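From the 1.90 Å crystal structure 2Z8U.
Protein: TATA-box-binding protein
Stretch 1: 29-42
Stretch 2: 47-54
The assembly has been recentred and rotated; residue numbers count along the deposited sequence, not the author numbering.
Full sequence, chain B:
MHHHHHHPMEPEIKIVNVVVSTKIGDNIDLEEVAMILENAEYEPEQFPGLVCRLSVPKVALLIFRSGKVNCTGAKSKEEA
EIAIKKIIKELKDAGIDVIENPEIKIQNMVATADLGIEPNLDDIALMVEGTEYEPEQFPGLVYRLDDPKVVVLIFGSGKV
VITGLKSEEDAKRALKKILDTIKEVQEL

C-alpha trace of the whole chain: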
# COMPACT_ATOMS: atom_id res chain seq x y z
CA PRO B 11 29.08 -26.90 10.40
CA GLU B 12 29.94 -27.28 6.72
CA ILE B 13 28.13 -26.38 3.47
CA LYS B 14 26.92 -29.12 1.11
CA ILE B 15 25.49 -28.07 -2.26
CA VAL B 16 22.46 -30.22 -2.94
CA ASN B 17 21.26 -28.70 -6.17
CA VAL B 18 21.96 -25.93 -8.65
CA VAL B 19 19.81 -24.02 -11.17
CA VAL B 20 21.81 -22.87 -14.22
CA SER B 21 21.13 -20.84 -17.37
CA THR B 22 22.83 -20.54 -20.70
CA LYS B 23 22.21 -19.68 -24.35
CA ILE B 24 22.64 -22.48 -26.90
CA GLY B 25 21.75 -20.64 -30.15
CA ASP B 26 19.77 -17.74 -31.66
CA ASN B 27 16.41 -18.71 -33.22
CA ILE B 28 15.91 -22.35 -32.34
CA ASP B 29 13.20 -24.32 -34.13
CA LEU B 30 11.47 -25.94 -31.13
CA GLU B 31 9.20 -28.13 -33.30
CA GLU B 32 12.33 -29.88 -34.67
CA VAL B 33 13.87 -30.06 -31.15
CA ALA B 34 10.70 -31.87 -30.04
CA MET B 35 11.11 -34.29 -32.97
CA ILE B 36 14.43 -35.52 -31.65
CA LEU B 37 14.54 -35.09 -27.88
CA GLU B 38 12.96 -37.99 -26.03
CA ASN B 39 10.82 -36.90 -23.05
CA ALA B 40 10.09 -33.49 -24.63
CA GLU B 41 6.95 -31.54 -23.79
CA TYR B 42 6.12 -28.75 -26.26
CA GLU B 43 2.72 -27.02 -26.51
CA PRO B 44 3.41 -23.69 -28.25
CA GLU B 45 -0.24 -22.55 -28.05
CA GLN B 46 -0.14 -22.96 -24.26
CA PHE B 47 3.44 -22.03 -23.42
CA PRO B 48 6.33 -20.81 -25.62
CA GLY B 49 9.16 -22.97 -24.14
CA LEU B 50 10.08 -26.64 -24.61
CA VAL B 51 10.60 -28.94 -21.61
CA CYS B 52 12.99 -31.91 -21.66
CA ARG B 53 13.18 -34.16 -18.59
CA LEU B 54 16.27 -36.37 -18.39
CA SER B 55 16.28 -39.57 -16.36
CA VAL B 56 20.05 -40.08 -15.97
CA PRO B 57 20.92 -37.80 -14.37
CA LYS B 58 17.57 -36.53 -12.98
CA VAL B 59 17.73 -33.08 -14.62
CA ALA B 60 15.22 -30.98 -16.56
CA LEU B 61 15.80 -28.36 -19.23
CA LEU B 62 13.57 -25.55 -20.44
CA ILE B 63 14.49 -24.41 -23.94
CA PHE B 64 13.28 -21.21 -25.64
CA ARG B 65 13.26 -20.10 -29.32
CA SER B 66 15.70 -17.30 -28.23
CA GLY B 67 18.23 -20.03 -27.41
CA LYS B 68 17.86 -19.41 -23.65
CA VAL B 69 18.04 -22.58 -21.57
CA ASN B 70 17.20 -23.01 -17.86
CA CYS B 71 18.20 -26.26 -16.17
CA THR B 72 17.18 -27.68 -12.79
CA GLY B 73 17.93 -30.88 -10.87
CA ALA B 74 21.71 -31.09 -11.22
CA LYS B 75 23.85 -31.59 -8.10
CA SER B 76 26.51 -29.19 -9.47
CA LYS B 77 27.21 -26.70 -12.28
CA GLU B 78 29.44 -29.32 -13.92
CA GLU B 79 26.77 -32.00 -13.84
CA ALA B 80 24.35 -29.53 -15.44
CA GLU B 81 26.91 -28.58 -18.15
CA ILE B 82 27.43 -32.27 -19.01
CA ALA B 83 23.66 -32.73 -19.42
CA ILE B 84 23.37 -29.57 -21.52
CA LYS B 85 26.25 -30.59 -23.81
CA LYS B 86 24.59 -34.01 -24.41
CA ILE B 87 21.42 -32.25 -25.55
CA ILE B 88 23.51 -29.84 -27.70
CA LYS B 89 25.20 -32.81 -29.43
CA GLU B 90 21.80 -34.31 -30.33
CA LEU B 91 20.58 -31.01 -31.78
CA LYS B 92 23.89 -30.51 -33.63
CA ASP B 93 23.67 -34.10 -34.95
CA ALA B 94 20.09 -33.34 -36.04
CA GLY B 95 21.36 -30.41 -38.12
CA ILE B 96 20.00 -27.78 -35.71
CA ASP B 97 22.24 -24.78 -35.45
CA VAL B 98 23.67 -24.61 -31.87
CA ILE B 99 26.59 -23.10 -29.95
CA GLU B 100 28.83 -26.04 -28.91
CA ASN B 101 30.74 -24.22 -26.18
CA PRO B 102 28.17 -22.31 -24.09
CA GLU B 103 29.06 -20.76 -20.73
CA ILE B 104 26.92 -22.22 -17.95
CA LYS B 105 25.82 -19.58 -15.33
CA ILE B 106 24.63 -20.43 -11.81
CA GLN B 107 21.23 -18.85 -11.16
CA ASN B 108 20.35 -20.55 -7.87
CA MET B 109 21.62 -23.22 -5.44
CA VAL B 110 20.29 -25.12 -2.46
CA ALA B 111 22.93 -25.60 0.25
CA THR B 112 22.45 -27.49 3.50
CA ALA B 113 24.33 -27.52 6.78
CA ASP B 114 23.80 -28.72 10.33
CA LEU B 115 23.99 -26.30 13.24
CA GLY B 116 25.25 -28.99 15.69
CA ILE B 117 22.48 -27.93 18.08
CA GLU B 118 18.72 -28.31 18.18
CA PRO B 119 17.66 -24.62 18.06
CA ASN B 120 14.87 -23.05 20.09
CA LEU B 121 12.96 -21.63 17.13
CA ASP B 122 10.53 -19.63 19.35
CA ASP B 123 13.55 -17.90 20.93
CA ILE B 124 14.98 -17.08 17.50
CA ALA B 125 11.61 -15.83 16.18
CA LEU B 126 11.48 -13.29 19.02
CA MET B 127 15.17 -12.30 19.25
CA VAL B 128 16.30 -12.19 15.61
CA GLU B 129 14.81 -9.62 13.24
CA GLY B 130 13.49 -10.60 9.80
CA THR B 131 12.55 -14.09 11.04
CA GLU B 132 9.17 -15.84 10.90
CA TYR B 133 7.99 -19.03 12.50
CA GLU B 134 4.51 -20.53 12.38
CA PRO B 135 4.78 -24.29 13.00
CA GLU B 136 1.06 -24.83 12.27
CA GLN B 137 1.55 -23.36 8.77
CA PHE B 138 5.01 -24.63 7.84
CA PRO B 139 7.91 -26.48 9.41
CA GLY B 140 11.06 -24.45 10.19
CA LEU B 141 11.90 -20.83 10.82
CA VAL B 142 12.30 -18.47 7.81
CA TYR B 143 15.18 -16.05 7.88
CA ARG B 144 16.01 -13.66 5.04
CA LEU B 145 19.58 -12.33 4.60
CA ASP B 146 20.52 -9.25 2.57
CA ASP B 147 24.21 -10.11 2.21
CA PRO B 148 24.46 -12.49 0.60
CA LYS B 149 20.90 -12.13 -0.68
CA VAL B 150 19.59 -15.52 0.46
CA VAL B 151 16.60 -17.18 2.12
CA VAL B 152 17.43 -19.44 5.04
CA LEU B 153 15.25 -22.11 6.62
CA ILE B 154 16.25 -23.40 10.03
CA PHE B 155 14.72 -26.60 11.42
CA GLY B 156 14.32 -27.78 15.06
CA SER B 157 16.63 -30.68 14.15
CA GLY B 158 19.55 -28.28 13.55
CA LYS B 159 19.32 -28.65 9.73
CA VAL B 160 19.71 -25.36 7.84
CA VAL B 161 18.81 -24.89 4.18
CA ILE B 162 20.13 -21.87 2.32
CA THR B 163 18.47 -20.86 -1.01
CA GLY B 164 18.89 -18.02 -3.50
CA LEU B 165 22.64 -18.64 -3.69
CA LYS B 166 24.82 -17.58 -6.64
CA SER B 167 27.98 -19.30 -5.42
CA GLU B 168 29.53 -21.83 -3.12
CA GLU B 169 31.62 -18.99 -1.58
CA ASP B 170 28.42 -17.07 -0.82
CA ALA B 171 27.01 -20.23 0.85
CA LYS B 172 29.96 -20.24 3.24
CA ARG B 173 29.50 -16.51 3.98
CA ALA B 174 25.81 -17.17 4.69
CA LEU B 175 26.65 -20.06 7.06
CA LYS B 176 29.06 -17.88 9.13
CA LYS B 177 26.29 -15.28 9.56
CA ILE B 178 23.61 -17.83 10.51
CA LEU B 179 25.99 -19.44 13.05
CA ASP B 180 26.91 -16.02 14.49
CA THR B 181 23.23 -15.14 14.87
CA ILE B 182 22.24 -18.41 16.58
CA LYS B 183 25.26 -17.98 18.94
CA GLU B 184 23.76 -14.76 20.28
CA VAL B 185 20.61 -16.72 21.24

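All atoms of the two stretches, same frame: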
# COMPACT_ATOMS: atom_id res chain seq x y z
N ASP B 29 14.47 -23.77 -33.66
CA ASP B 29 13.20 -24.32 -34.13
C ASP B 29 12.77 -25.37 -33.12
O ASP B 29 13.21 -26.50 -33.19
CB ASP B 29 13.41 -24.90 -35.54
CG ASP B 29 12.18 -25.56 -36.14
OD1 ASP B 29 11.17 -25.83 -35.45
OD2 ASP B 29 12.25 -25.79 -37.37
N LEU B 30 11.89 -25.00 -32.19
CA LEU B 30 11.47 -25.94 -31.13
C LEU B 30 10.64 -27.15 -31.61
O LEU B 30 10.67 -28.21 -30.97
CB LEU B 30 10.72 -25.18 -30.01
CG LEU B 30 11.57 -24.12 -29.29
CD1 LEU B 30 10.75 -23.43 -28.23
CD2 LEU B 30 12.85 -24.75 -28.67
N GLU B 31 9.90 -26.99 -32.70
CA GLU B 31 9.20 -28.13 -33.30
C GLU B 31 10.19 -29.27 -33.69
O GLU B 31 9.93 -30.44 -33.43
CB GLU B 31 8.32 -27.72 -34.48
CG GLU B 31 7.66 -28.93 -35.19
CD GLU B 31 6.68 -28.55 -36.28
OE1 GLU B 31 6.63 -27.36 -36.67
OE2 GLU B 31 5.95 -29.46 -36.75
N GLU B 32 11.31 -28.91 -34.32
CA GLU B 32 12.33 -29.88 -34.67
C GLU B 32 13.07 -30.42 -33.45
O GLU B 32 13.43 -31.59 -33.42
CB GLU B 32 13.33 -29.29 -35.67
CG GLU B 32 12.74 -29.21 -37.09
CD GLU B 32 13.79 -28.92 -38.15
OE1 GLU B 32 14.96 -28.67 -37.78
OE2 GLU B 32 13.43 -28.92 -39.34
N VAL B 33 13.29 -29.59 -32.43
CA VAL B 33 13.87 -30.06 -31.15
C VAL B 33 12.95 -31.14 -30.55
O VAL B 33 13.40 -32.22 -30.14
CB VAL B 33 14.11 -28.88 -30.16
CG1 VAL B 33 14.61 -29.36 -28.80
CG2 VAL B 33 15.10 -27.88 -30.74
N ALA B 34 11.65 -30.88 -30.55
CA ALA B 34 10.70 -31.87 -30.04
C ALA B 34 10.69 -33.17 -30.85
O ALA B 34 10.41 -34.25 -30.30
CB ALA B 34 9.30 -31.27 -29.94
N MET B 35 11.00 -33.09 -32.14
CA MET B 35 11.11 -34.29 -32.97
C MET B 35 12.27 -35.20 -32.57
O MET B 35 12.25 -36.39 -32.86
CB MET B 35 11.28 -33.93 -34.44
CG MET B 35 10.04 -33.35 -35.06
SD MET B 35 10.38 -32.94 -36.76
CE MET B 35 8.81 -32.38 -37.32
N ILE B 36 13.28 -34.66 -31.93
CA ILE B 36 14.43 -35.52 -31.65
C ILE B 36 14.70 -35.78 -30.18
O ILE B 36 15.21 -36.85 -29.84
CB ILE B 36 15.71 -35.05 -32.38
CG1 ILE B 36 16.04 -33.63 -31.99
CG2 ILE B 36 15.56 -35.28 -33.92
CD1 ILE B 36 17.32 -33.09 -32.57
N LEU B 37 14.39 -34.83 -29.31
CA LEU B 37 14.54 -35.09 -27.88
C LEU B 37 13.46 -36.03 -27.37
O LEU B 37 12.28 -35.77 -27.54
CB LEU B 37 14.54 -33.81 -27.05
CG LEU B 37 15.62 -32.79 -27.36
CD1 LEU B 37 15.55 -31.68 -26.32
CD2 LEU B 37 17.01 -33.43 -27.38
N GLU B 38 13.89 -37.12 -26.75
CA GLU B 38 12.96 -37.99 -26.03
C GLU B 38 12.56 -37.28 -24.73
O GLU B 38 13.36 -36.55 -24.15
CB GLU B 38 13.61 -39.34 -25.74
CG GLU B 38 13.83 -40.22 -26.98
CD GLU B 38 12.55 -40.83 -27.54
OE1 GLU B 38 11.71 -41.32 -26.75
OE2 GLU B 38 12.39 -40.84 -28.79
N ASN B 39 11.32 -37.48 -24.30
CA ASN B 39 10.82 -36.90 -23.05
C ASN B 39 10.53 -35.40 -23.16
O ASN B 39 10.58 -34.68 -22.15
CB ASN B 39 11.82 -37.12 -21.90
CG ASN B 39 12.08 -38.59 -21.61
OD1 ASN B 39 13.16 -38.95 -21.14
ND2 ASN B 39 11.11 -39.45 -21.90
N ALA B 40 10.27 -34.92 -24.38
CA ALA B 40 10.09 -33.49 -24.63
C ALA B 40 8.62 -33.13 -24.59
O ALA B 40 7.79 -33.82 -25.21
CB ALA B 40 10.69 -33.08 -25.98
N GLU B 41 8.30 -32.09 -23.84
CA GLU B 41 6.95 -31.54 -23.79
C GLU B 41 6.97 -30.17 -24.46
O GLU B 41 7.69 -29.26 -24.01
CB GLU B 41 6.51 -31.42 -22.33
CG GLU B 41 5.06 -30.96 -22.13
CD GLU B 41 4.67 -30.76 -20.66
OE1 GLU B 41 5.52 -30.94 -19.77
OE2 GLU B 41 3.49 -30.41 -20.41
N TYR B 42 6.20 -30.02 -25.53
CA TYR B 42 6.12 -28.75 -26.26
C TYR B 42 4.71 -28.45 -26.75
O TYR B 42 4.19 -29.14 -27.62
CB TYR B 42 7.11 -28.74 -27.44
CG TYR B 42 7.13 -27.46 -28.25
CD1 TYR B 42 7.33 -26.22 -27.63
CD2 TYR B 42 6.98 -27.48 -29.63
CE1 TYR B 42 7.36 -25.04 -28.37
CE2 TYR B 42 7.01 -26.32 -30.38
CZ TYR B 42 7.21 -25.10 -29.74
OH TYR B 42 7.23 -23.93 -30.48
N PHE B 47 2.21 -22.51 -24.04
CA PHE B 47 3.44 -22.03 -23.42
C PHE B 47 4.58 -22.02 -24.47
O PHE B 47 4.70 -22.96 -25.25
CB PHE B 47 3.80 -22.93 -22.22
CG PHE B 47 5.03 -22.51 -21.49
CD1 PHE B 47 5.01 -21.45 -20.59
CD2 PHE B 47 6.24 -23.17 -21.71
CE1 PHE B 47 6.17 -21.05 -19.92
CE2 PHE B 47 7.40 -22.78 -21.05
CZ PHE B 47 7.37 -21.72 -20.15
N PRO B 48 5.40 -20.95 -24.50
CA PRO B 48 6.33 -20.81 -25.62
C PRO B 48 7.58 -21.70 -25.53
O PRO B 48 8.23 -21.90 -26.56
CB PRO B 48 6.74 -19.32 -25.54
CG PRO B 48 5.78 -18.68 -24.54
CD PRO B 48 5.51 -19.80 -23.58
N GLY B 49 7.91 -22.21 -24.35
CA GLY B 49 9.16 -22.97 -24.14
C GLY B 49 8.99 -24.48 -24.27
O GLY B 49 7.87 -25.01 -24.16
N LEU B 50 10.10 -25.18 -24.51
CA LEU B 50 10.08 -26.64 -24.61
C LEU B 50 10.72 -27.22 -23.37
O LEU B 50 11.79 -26.77 -22.94
CB LEU B 50 10.83 -27.12 -25.87
CG LEU B 50 11.00 -28.63 -26.08
CD1 LEU B 50 11.00 -28.94 -27.56
CD2 LEU B 50 12.24 -29.20 -25.38
N VAL B 51 10.10 -28.27 -22.82
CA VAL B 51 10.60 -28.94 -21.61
C VAL B 51 11.14 -30.32 -21.93
O VAL B 51 10.46 -31.10 -22.58
CB VAL B 51 9.51 -29.05 -20.51
CG1 VAL B 51 10.04 -29.76 -19.26
CG2 VAL B 51 8.96 -27.68 -20.15
N CYS B 52 12.38 -30.59 -21.51
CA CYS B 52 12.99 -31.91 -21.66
C CYS B 52 13.42 -32.42 -20.28
O CYS B 52 14.20 -31.78 -19.59
CB CYS B 52 14.20 -31.88 -22.59
SG CYS B 52 14.97 -33.56 -22.78
N ARG B 53 12.89 -33.58 -19.90
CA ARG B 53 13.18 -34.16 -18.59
C ARG B 53 14.04 -35.40 -18.73
O ARG B 53 13.58 -36.43 -19.22
CB ARG B 53 11.89 -34.48 -17.84
CG ARG B 53 11.37 -33.31 -17.02
CD ARG B 53 10.09 -33.68 -16.30
NE ARG B 53 8.93 -33.09 -16.95
CZ ARG B 53 8.33 -31.97 -16.53
NH1 ARG B 53 8.80 -31.34 -15.46
NH2 ARG B 53 7.27 -31.50 -17.19
N LEU B 54 15.30 -35.27 -18.33
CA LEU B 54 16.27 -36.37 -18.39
C LEU B 54 16.17 -37.26 -17.17
O LEU B 54 15.92 -36.80 -16.06
CB LEU B 54 17.69 -35.84 -18.55
CG LEU B 54 17.97 -35.17 -19.90
CD1 LEU B 54 19.34 -34.53 -19.93
CD2 LEU B 54 17.81 -36.18 -21.03

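A single large apolar side chain on a strand can meet a helix, a turn and a neighbouring strand at once, and this pair of stretches from the TATA-box-binding protein is a compact example. The chain leaves helix 30-36, turns through L37 to N39, and comes back as a short strand antiparallel to strand 50-54. The same segment therefore contributes both a helix lying over the second stretch, with axes 9.6 Å apart at closest and directions only 20° apart, and a strand bonded to its edge.

The register is fixed by E41 and V51, a hydrogen-bonded pair: E41 N donates to V51 O at 2.7 Å, and V51 N returns to E41 O at 2.9 Å, nearly straight. A40 and C52 form the adjacent non-hydrogen-bonded pair, where A40 CA approaches V51 O to 3.2 Å in a CA-H...O contact. Beyond it, the weak bond from R53 N to N39 O (3.4 Å) extends the ladder.

Because side chains alternate along a strand, the two pairs face opposite ways. On the face of A40 and C52 lies the apolar cluster, centred on L50, which has the largest area covered in either stretch. Its chi1 is t, and chi2, at 148°, sits between wells. In this conformation L50 CD1 lies 3.8 Å from V33 CG1, 3.7 Å from A34 CB and 3.9 Å from Y42 CB, while L50 CD2 lies 4.2 Å from both L37 CD1 and A40 CB. The two methyls thus touch helix, turn and strand together. L37, with chi1 m and chi2 t, also brings CD1 to 4.0 Å from C52 CB. L30 has the same rotamer pair; its CD2 lies 4.2 Å from L50 CB, and its CD1 reaches 3.4 Å from P48 O.

Y42, with chi1 t, turns its ring so that P48 O and G49 O lie at its edge, near the ring plane; CD1 is 3.7 Å from G49 O. The positively polarised ring hydrogens suit carbonyl oxygens there.

The face of E41 and V51 holds an aliphatic contact, E41 CB to V51 CB at 4.2 Å, and E41 also makes a polar pair with R53. E41 is extended, chi1 and chi2 both t, which carries its carboxylate along to R53. R53 meets it with chi1 m and chi2 t, then bends at chi3 (-104°), so that R53 NH2 lies 3.2 Å from E41 OE1. This is a salt bridge, but its hydrogen bond is weak, the angle at hydrogen being 124°.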